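Local structure of Oxidored_FMN domain-containing protein ([Pseudomonas] geniculata N1, 6L6J) at residues A32-M41 / A70-Y78; L517-V525 / V537-V548. The protein acts as a 6-hydroxypseudooxynicotine amine oxidase, holding FMN, a [4Fe-4S] cluster and ADP, and probably oxidises its substrate through the flavin. One frame throughout, in Å; residues are numbered along the deposited sequence.

Interaction 1 (A32-M41 / A70-Y78); sequences AMGMTALEEM and APLPDPRMY. With SO4 (sulfate ion), chain G.
M35, M41, G34 and A32 lie against the run L72-P73-D74-P75-R76 where two successive beta-alpha loops of the TIM barrel come together. One loop joins strand 24-26 to helix 38-51 and the other strand 55-62 to helix 83-94, at the FMN-binding end of the barrel. The two methionines reach P75 by different routes. M35 holds CG beside its backbone N and then bends at both later torsions, curling the flexible chain back to lay SD 3.7 Å from P75 CA. The M35 side chain crosses that of R76 obliquely, M35 CG 4.0 Å from R76 CD, while P85 and L86 also pack on M35. Shortening this methionine to an alanine removes CG, SD and CE, and would probably open a gap beside P75 and R76 and cost P85 and L86 an apolar partner. M41 starts out extended from the helix, CG anti to the backbone N (chi1 179°), and turns only at its last torsion to set CE 3.6 Å from P75 CG. Glycine suits position 34 because a CB there would clash with P73 CB; the bare backbone lets the proline ring lie against it. The T36 side chain crosses the P73 ring at about a right angle, OG1 4.0 Å from P73 CB. Small A32 sets CB 3.6 Å from L72 CD1, and its backbone is tied in by water: A32 N donates to water 1 at 3.0 Å, and that water can donate to P73 O. At the outer end R76 NH1 bonds to Y82 OH, Y78 CZ stands over the rim of one guanidinium face, and at the guanidinium edge, near its plane, NH1 donates to O3 of a sulfate, probably from the crystallisation liquor and also held by K81, at 3.3 Å and 156°.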
loop_
_atom_site.group_PDB
_atom_site.type_symbol
_atom_site.label_atom_id
_atom_site.label_comp_id
_atom_site.label_asym_id
_atom_site.label_seq_id
_atom_site.Cartn_x
_atom_site.Cartn_y
_atom_site.Cartn_z
ATOM N N ALA A 32 -8.669 0.342 7.659
ATOM C CA ALA A 32 -9.381 1.618 7.921
ATOM C C ALA A 32 -10.900 1.440 7.832
ATOM O O ALA A 32 -11.581 2.382 7.433
ATOM C CB ALA A 32 -8.903 2.682 6.966
ATOM N N MET A 33 -11.384 0.239 8.114
ATOM C CA MET A 33 -12.782 -0.073 8.500
ATOM C C MET A 33 -12.703 -0.506 9.961
ATOM O O MET A 33 -11.848 -1.405 10.263
ATOM C CB MET A 33 -13.356 -1.251 7.703
ATOM C CG MET A 33 -12.935 -1.303 6.267
ATOM S SD MET A 33 -12.623 -2.993 5.723
ATOM C CE MET A 33 -12.314 -2.681 3.985
ATOM N N GLY A 34 -13.489 0.083 10.844
ATOM C CA GLY A 34 -13.367 -0.248 12.278
ATOM C C GLY A 34 -14.536 -1.101 12.724
ATOM O O GLY A 34 -15.034 -1.901 11.898
ATOM N N MET A 35 -14.993 -0.870 13.957
ATOM C CA MET A 35 -16.271 -1.405 14.487
ATOM C C MET A 35 -17.414 -0.663 13.804
ATOM O O MET A 35 -18.544 -1.188 13.755
ATOM C CB MET A 35 -16.353 -1.210 16.004
ATOM C CG MET A 35 -15.104 -1.690 16.711
ATOM S SD MET A 35 -14.517 -3.291 16.059
ATOM C CE MET A 35 -15.381 -4.404 17.177
ATOM N N THR A 36 -17.097 0.505 13.268
ATOM C CA THR A 36 -18.052 1.419 12.604
ATOM C C THR A 36 -18.426 0.825 11.233
ATOM O O THR A 36 -19.493 1.174 10.729
ATOM C CB THR A 36 -17.460 2.832 12.663
ATOM O OG1 THR A 36 -16.041 2.729 12.805
ATOM C CG2 THR A 36 -17.952 3.618 13.859
ATOM N N ALA A 37 -17.616 -0.084 10.681
ATOM C CA ALA A 37 -17.825 -0.710 9.352
ATOM C C ALA A 37 -17.458 -2.199 9.435
ATOM O O ALA A 37 -16.551 -2.674 8.705
ATOM C CB ALA A 37 -17.028 0.021 8.298
ATOM N N LEU A 38 -18.183 -2.915 10.294
ATOM C CA LEU A 38 -17.977 -4.356 10.609
ATOM C C LEU A 38 -18.072 -5.194 9.323
ATOM O O LEU A 38 -17.266 -6.117 9.146
ATOM C CB LEU A 38 -19.032 -4.762 11.645
ATOM C CG LEU A 38 -18.814 -6.087 12.374
ATOM C CD1 LEU A 38 -17.498 -6.089 13.131
ATOM C CD2 LEU A 38 -19.983 -6.370 13.317
ATOM N N GLU A 39 -19.048 -4.893 8.465
ATOM C CA GLU A 39 -19.372 -5.737 7.284
ATOM C C GLU A 39 -18.213 -5.656 6.284
ATOM O O GLU A 39 -17.883 -6.695 5.645
ATOM C CB GLU A 39 -20.718 -5.314 6.700
ATOM C CG GLU A 39 -21.893 -5.638 7.611
ATOM C CD GLU A 39 -22.267 -7.112 7.651
ATOM O OE1 GLU A 39 -22.733 -7.579 8.727
ATOM O OE2 GLU A 39 -22.093 -7.797 6.603
ATOM N N GLU A 40 -17.604 -4.474 6.183
ATOM C CA GLU A 40 -16.410 -4.208 5.331
ATOM C C GLU A 40 -15.268 -5.128 5.806
ATOM O O GLU A 40 -14.727 -5.909 4.992
ATOM C CB GLU A 40 -16.068 -2.715 5.364
ATOM C CG GLU A 40 -17.254 -1.826 5.024
ATOM C CD GLU A 40 -16.961 -0.370 4.681
ATOM O OE1 GLU A 40 -15.815 0.096 4.920
ATOM O OE2 GLU A 40 -17.909 0.315 4.219
ATOM N N MET A 41 -14.938 -5.049 7.092
ATOM C CA MET A 41 -13.919 -5.880 7.773
ATOM C C MET A 41 -14.200 -7.375 7.544
ATOM O O MET A 41 -13.307 -8.078 7.059
ATOM C CB MET A 41 -13.965 -5.542 9.259
ATOM C CG MET A 41 -13.011 -6.322 10.099
ATOM S SD MET A 41 -13.007 -5.537 11.725
ATOM C CE MET A 41 -11.883 -4.186 11.387
ATOM N N ALA A 70 -6.761 7.882 16.054
ATOM C CA ALA A 70 -7.910 8.674 15.568
ATOM C C ALA A 70 -7.381 9.775 14.656
ATOM O O ALA A 70 -6.406 10.443 14.976
ATOM C CB ALA A 70 -8.702 9.263 16.709
ATOM N N PRO A 71 -8.041 10.042 13.512
ATOM C CA PRO A 71 -9.364 9.476 13.218
ATOM C C PRO A 71 -9.385 8.171 12.390
ATOM O O PRO A 71 -10.428 7.841 11.874
ATOM C CB PRO A 71 -9.973 10.636 12.432
ATOM C CG PRO A 71 -8.791 11.217 11.635
ATOM C CD PRO A 71 -7.539 10.923 12.443
ATOM N N LEU A 72 -8.266 7.437 12.306
ATOM C CA LEU A 72 -8.226 6.077 11.687
ATOM C C LEU A 72 -9.131 5.115 12.471
ATOM O O LEU A 72 -8.945 4.911 13.669
ATOM C CB LEU A 72 -6.771 5.581 11.639
ATOM C CG LEU A 72 -6.559 4.115 11.242
ATOM C CD1 LEU A 72 -7.073 3.828 9.834
ATOM C CD2 LEU A 72 -5.101 3.711 11.376
ATOM N N PRO A 73 -10.171 4.515 11.847
ATOM C CA PRO A 73 -10.994 3.521 12.526
ATOM C C PRO A 73 -10.315 2.143 12.595
ATOM O O PRO A 73 -10.001 1.610 11.546
ATOM C CB PRO A 73 -12.287 3.457 11.701
ATOM C CG PRO A 73 -11.923 3.985 10.339
ATOM C CD PRO A 73 -10.646 4.792 10.489
ATOM N N ASP A 74 -10.152 1.624 13.819
ATOM C CA ASP A 74 -9.471 0.356 14.173
ATOM C C ASP A 74 -10.432 -0.572 14.906
ATOM O O ASP A 74 -11.411 -0.110 15.488
ATOM C CB ASP A 74 -8.287 0.601 15.106
ATOM C CG ASP A 74 -7.052 1.057 14.377
ATOM O OD1 ASP A 74 -7.058 0.922 13.121
ATOM O OD2 ASP A 74 -6.100 1.544 15.070
ATOM N N PRO A 75 -10.162 -1.896 14.944
ATOM C CA PRO A 75 -10.823 -2.787 15.892
ATOM C C PRO A 75 -10.503 -2.360 17.326
ATOM O O PRO A 75 -9.481 -1.742 17.522
ATOM C CB PRO A 75 -10.220 -4.172 15.627
ATOM C CG PRO A 75 -9.693 -4.068 14.230
ATOM C CD PRO A 75 -9.257 -2.623 14.058
ATOM N N ARG A 76 -11.376 -2.713 18.267
ATOM C CA ARG A 76 -11.202 -2.419 19.715
ATOM C C ARG A 76 -11.523 -3.673 20.535
ATOM O O ARG A 76 -12.462 -4.410 20.181
ATOM C CB ARG A 76 -12.120 -1.267 20.124
ATOM C CG ARG A 76 -11.887 0.032 19.361
ATOM C CD ARG A 76 -13.179 0.815 19.158
ATOM N NE ARG A 76 -12.921 2.232 19.045
ATOM C CZ ARG A 76 -13.726 3.197 19.461
ATOM N NH1 ARG A 76 -14.888 2.914 20.036
ATOM N NH2 ARG A 76 -13.337 4.456 19.338
ATOM N N MET A 77 -10.772 -3.893 21.606
ATOM C CA MET A 77 -10.974 -5.037 22.522
ATOM C C MET A 77 -10.797 -4.537 23.959
ATOM O O MET A 77 -10.292 -5.301 24.781
ATOM C CB MET A 77 -9.987 -6.163 22.170
ATOM C CG MET A 77 -10.422 -7.553 22.601
ATOM S SD MET A 77 -11.860 -8.136 21.695
ATOM C CE MET A 77 -11.054 -9.321 20.633
ATOM N N TYR A 78 -11.235 -3.311 24.255
ATOM C CA TYR A 78 -11.094 -2.680 25.602
ATOM C C TYR A 78 -12.425 -2.714 26.342
ATOM O O TYR A 78 -12.473 -2.213 27.469
ATOM C CB TYR A 78 -10.560 -1.243 25.561
ATOM C CG TYR A 78 -11.318 -0.250 24.711
ATOM C CD1 TYR A 78 -12.571 0.213 25.076
ATOM C CD2 TYR A 78 -10.736 0.278 23.557
ATOM C CE1 TYR A 78 -13.235 1.161 24.309
ATOM C CE2 TYR A 78 -11.384 1.220 22.777
ATOM C CZ TYR A 78 -12.635 1.668 23.157
ATOM O OH TYR A 78 -13.263 2.571 22.353
HETATM S S SO4 G . -18.130 4.716 21.379
HETATM O O1 SO4 G . -18.561 3.330 21.470
HETATM O O2 SO4 G . -18.997 5.552 22.166
HETATM O O3 SO4 G . -16.783 4.852 21.861
HETATM O O4 SO4 G . -18.182 5.152 20.009
HETATM O O HOH W 1 -7.975 -0.047 10.512
#

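Interaction 2 (L517-V525 / V537-V548); sequences LPEGGSVIV and VADRLARAGCKV
L517-V525 and V537-V548 bring together the elements of a beta-alpha-beta unit (strand 522-527, helix 533-542, strand 547-552) in the OYE-like second alpha/beta domain, where the helix packs on two adjacent parallel strands. The axes of strand 522-525 and helix 537-542 run nearly antiparallel (172°) and 9.5 Å apart. The strands are joined by K547 N donating to G521 O (3.0 Å) and V523 N donating to K547 O (2.9 Å), the latter nearly along the C=O axis. On the helix-facing side, V523, V525 and V548 offer branched side chains that suit a buried sheet. L541 reaches V523 and V525, its CD1 3.7 Å from V525 CG2, and its CD2 lies 3.7 Å from P518 CD, the two side chains crossing at about a right angle. V525 keeps CG1 anti to its backbone N (chi1 -172°), which turns that methyl to V537 CG2. L517 CD2 sits over one face of the R540 guanidinium and against A544 CB. G545 closes the helix in a Schellman motif, whose positive phi suits glycine, and C546 follows with CB against V523 CG1. Strand 612-621 flanks strand 522-527, helix 509-513 touches V537 and R540, and K547 reaches out to a salt bridge with E580.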
loop_
_atom_site.group_PDB
_atom_site.type_symbol
_atom_site.label_atom_id
_atom_site.label_comp_id
_atom_site.label_asym_id
_atom_site.label_seq_id
_atom_site.Cartn_x
_atom_site.Cartn_y
_atom_site.Cartn_z
ATOM N N LEU A 517 15.512 14.489 -23.872
ATOM C CA LEU A 517 16.091 15.106 -22.653
ATOM C C LEU A 517 16.938 16.304 -23.036
ATOM O O LEU A 517 17.517 16.311 -24.120
ATOM C CB LEU A 517 16.953 14.076 -21.927
ATOM C CG LEU A 517 16.207 13.139 -20.992
ATOM C CD1 LEU A 517 15.123 12.366 -21.730
ATOM C CD2 LEU A 517 17.193 12.186 -20.337
ATOM N N PRO A 518 17.069 17.307 -22.133
ATOM C CA PRO A 518 18.017 18.396 -22.323
ATOM C C PRO A 518 19.413 17.768 -22.228
ATOM O O PRO A 518 19.576 16.895 -21.397
ATOM C CB PRO A 518 17.748 19.415 -21.202
ATOM C CG PRO A 518 16.813 18.717 -20.230
ATOM C CD PRO A 518 16.363 17.407 -20.852
ATOM N N GLU A 519 20.331 18.195 -23.100
ATOM C CA GLU A 519 21.649 17.540 -23.338
ATOM C C GLU A 519 22.402 17.507 -22.007
ATOM O O GLU A 519 22.874 16.431 -21.596
ATOM C CB GLU A 519 22.468 18.283 -24.400
ATOM C CG GLU A 519 23.180 17.356 -25.376
ATOM C CD GLU A 519 22.338 16.970 -26.585
ATOM O OE1 GLU A 519 21.904 17.895 -27.320
ATOM O OE2 GLU A 519 22.107 15.752 -26.787
ATOM N N GLY A 520 22.494 18.655 -21.353
ATOM C CA GLY A 520 23.089 18.746 -20.018
ATOM C C GLY A 520 22.614 19.996 -19.320
ATOM O O GLY A 520 21.405 20.307 -19.400
ATOM N N GLY A 521 23.537 20.673 -18.646
ATOM C CA GLY A 521 23.293 21.947 -17.954
ATOM C C GLY A 521 22.343 21.771 -16.787
ATOM O O GLY A 521 22.159 20.616 -16.319
ATOM N N SER A 522 21.789 22.894 -16.322
ATOM C CA SER A 522 20.873 22.982 -15.167
ATOM C C SER A 522 19.451 22.758 -15.685
ATOM O O SER A 522 19.203 23.019 -16.868
ATOM C CB SER A 522 21.026 24.297 -14.475
ATOM O OG SER A 522 20.731 25.357 -15.377
ATOM N N VAL A 523 18.563 22.245 -14.836
ATOM C CA VAL A 523 17.119 22.075 -15.161
ATOM C C VAL A 523 16.317 22.192 -13.860
ATOM O O VAL A 523 16.724 21.591 -12.821
ATOM C CB VAL A 523 16.846 20.764 -15.921
ATOM C CG1 VAL A 523 17.516 19.577 -15.258
ATOM C CG2 VAL A 523 15.363 20.498 -16.087
ATOM N N ILE A 524 15.248 22.991 -13.928
ATOM C CA ILE A 524 14.221 23.135 -12.856
ATOM C C ILE A 524 13.033 22.235 -13.191
ATOM O O ILE A 524 12.459 22.369 -14.309
ATOM C CB ILE A 524 13.785 24.599 -12.678
ATOM C CG1 ILE A 524 14.827 25.378 -11.866
ATOM C CG2 ILE A 524 12.408 24.657 -12.044
ATOM C CD1 ILE A 524 14.598 26.868 -11.834
ATOM N N VAL A 525 12.693 21.343 -12.263
ATOM C CA VAL A 525 11.446 20.520 -12.330
ATOM C C VAL A 525 10.491 21.146 -11.337
ATOM O O VAL A 525 10.868 21.239 -10.166
ATOM C CB VAL A 525 11.684 19.029 -12.031
ATOM C CG1 VAL A 525 10.448 18.199 -12.293
ATOM C CG2 VAL A 525 12.847 18.485 -12.837
ATOM N N VAL A 537 11.044 12.341 -12.812
ATOM C CA VAL A 537 11.702 13.012 -13.974
ATOM C C VAL A 537 13.031 13.565 -13.458
ATOM O O VAL A 537 14.046 13.337 -14.113
ATOM C CB VAL A 537 10.836 14.066 -14.699
ATOM C CG1 VAL A 537 9.529 13.487 -15.199
ATOM C CG2 VAL A 537 10.561 15.274 -13.871
ATOM N N ALA A 538 13.025 14.156 -12.269
ATOM C CA ALA A 538 14.229 14.688 -11.587
ATOM C C ALA A 538 15.312 13.611 -11.596
ATOM O O ALA A 538 16.414 13.864 -12.105
ATOM C CB ALA A 538 13.885 15.115 -10.177
ATOM N N ASP A 539 14.967 12.424 -11.089
ATOM C CA ASP A 539 15.872 11.254 -10.994
ATOM C C ASP A 539 16.411 10.946 -12.389
ATOM O O ASP A 539 17.627 10.890 -12.544
ATOM C CB ASP A 539 15.163 10.044 -10.393
ATOM C CG ASP A 539 16.114 9.070 -9.726
ATOM O OD1 ASP A 539 17.123 8.707 -10.359
ATOM O OD2 ASP A 539 15.865 8.724 -8.563
ATOM N N ARG A 540 15.519 10.767 -13.357
ATOM C CA ARG A 540 15.862 10.493 -14.774
ATOM C C ARG A 540 16.886 11.519 -15.253
ATOM O O ARG A 540 17.859 11.116 -15.923
ATOM C CB ARG A 540 14.596 10.554 -15.629
ATOM C CG ARG A 540 14.823 10.317 -17.110
ATOM C CD ARG A 540 15.035 8.849 -17.390
ATOM N NE ARG A 540 15.151 8.631 -18.827
ATOM C CZ ARG A 540 16.303 8.557 -19.507
ATOM N NH1 ARG A 540 17.475 8.667 -18.881
ATOM N NH2 ARG A 540 16.253 8.354 -20.822
ATOM N N LEU A 541 16.669 12.794 -14.916
ATOM C CA LEU A 541 17.444 13.942 -15.439
ATOM C C LEU A 541 18.804 14.026 -14.752
ATOM O O LEU A 541 19.809 14.333 -15.442
ATOM C CB LEU A 541 16.665 15.228 -15.194
ATOM C CG LEU A 541 15.461 15.477 -16.096
ATOM C CD1 LEU A 541 14.606 16.582 -15.500
ATOM C CD2 LEU A 541 15.892 15.844 -17.512
ATOM N N ALA A 542 18.858 13.821 -13.438
ATOM C CA ALA A 542 20.145 13.842 -12.705
ATOM C C ALA A 542 21.031 12.716 -13.285
ATOM O O ALA A 542 22.228 12.976 -13.602
ATOM C CB ALA A 542 19.923 13.728 -11.211
ATOM N N ARG A 543 20.442 11.546 -13.522
ATOM C CA ARG A 543 21.138 10.349 -14.063
ATOM C C ARG A 543 21.577 10.546 -15.514
ATOM O O ARG A 543 22.327 9.722 -15.975
ATOM C CB ARG A 543 20.222 9.120 -14.053
ATOM C CG ARG A 543 19.918 8.578 -12.672
ATOM C CD ARG A 543 19.187 7.272 -12.844
ATOM N NE ARG A 543 18.380 6.914 -11.688
ATOM C CZ ARG A 543 17.896 5.704 -11.455
ATOM N NH1 ARG A 543 18.145 4.728 -12.314
ATOM N NH2 ARG A 543 17.172 5.488 -10.368
ATOM N N ALA A 544 21.022 11.516 -16.235
ATOM C CA ALA A 544 21.451 11.851 -17.613
ATOM C C ALA A 544 22.662 12.796 -17.568
ATOM O O ALA A 544 23.286 12.989 -18.632
ATOM C CB ALA A 544 20.305 12.444 -18.384
ATOM N N GLY A 545 22.983 13.349 -16.387
ATOM C CA GLY A 545 24.104 14.273 -16.160
ATOM C C GLY A 545 23.660 15.718 -15.992
ATOM O O GLY A 545 24.553 16.587 -15.823
ATOM N N CYS A 546 22.351 16.009 -16.032
ATOM C CA CYS A 546 21.818 17.369 -15.716
ATOM C C CYS A 546 21.949 17.639 -14.212
ATOM O O CYS A 546 21.770 16.704 -13.431
ATOM C CB CYS A 546 20.356 17.559 -16.096
ATOM S SG CYS A 546 19.960 17.059 -17.784
ATOM N N LYS A 547 22.273 18.876 -13.842
ATOM C CA LYS A 547 22.112 19.398 -12.464
ATOM C C LYS A 547 20.630 19.753 -12.293
ATOM O O LYS A 547 20.179 20.692 -12.965
ATOM C CB LYS A 547 23.042 20.591 -12.225
ATOM C CG LYS A 547 22.745 21.423 -10.979
ATOM C CD LYS A 547 23.125 20.766 -9.665
ATOM C CE LYS A 547 22.355 21.327 -8.482
ATOM N NZ LYS A 547 22.902 20.865 -7.181
ATOM N N VAL A 548 19.913 19.004 -11.440
ATOM C CA VAL A 548 18.453 19.182 -11.190
ATOM C C VAL A 548 18.226 19.981 -9.901
ATOM O O VAL A 548 18.846 19.632 -8.878
ATOM C CB VAL A 548 17.711 17.828 -11.143
ATOM C CG1 VAL A 548 16.216 18.021 -10.938
ATOM C CG2 VAL A 548 17.955 17.015 -12.399
#

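In the fold
Interactions 1 and 2 belong to different domains on opposite sides of the chain's centre; their own centres are 46 Å apart, and their nearest atoms about 29 Å, so they do not touch. Interaction 1 joins loops of the FMN-binding barrel close to the flavin: the side chain of D74 comes about 6 Å from FMN and about 3 Å from the side chain of the FMN-binding E60, while the side chain of A32 is about 13 Å from the iron-sulfur cluster. Interaction 2 joins consecutive elements of a separate alpha/beta domain. It lies away from the cofactors; the V537 side chain is about 11 Å from that of the ADP-binding R426.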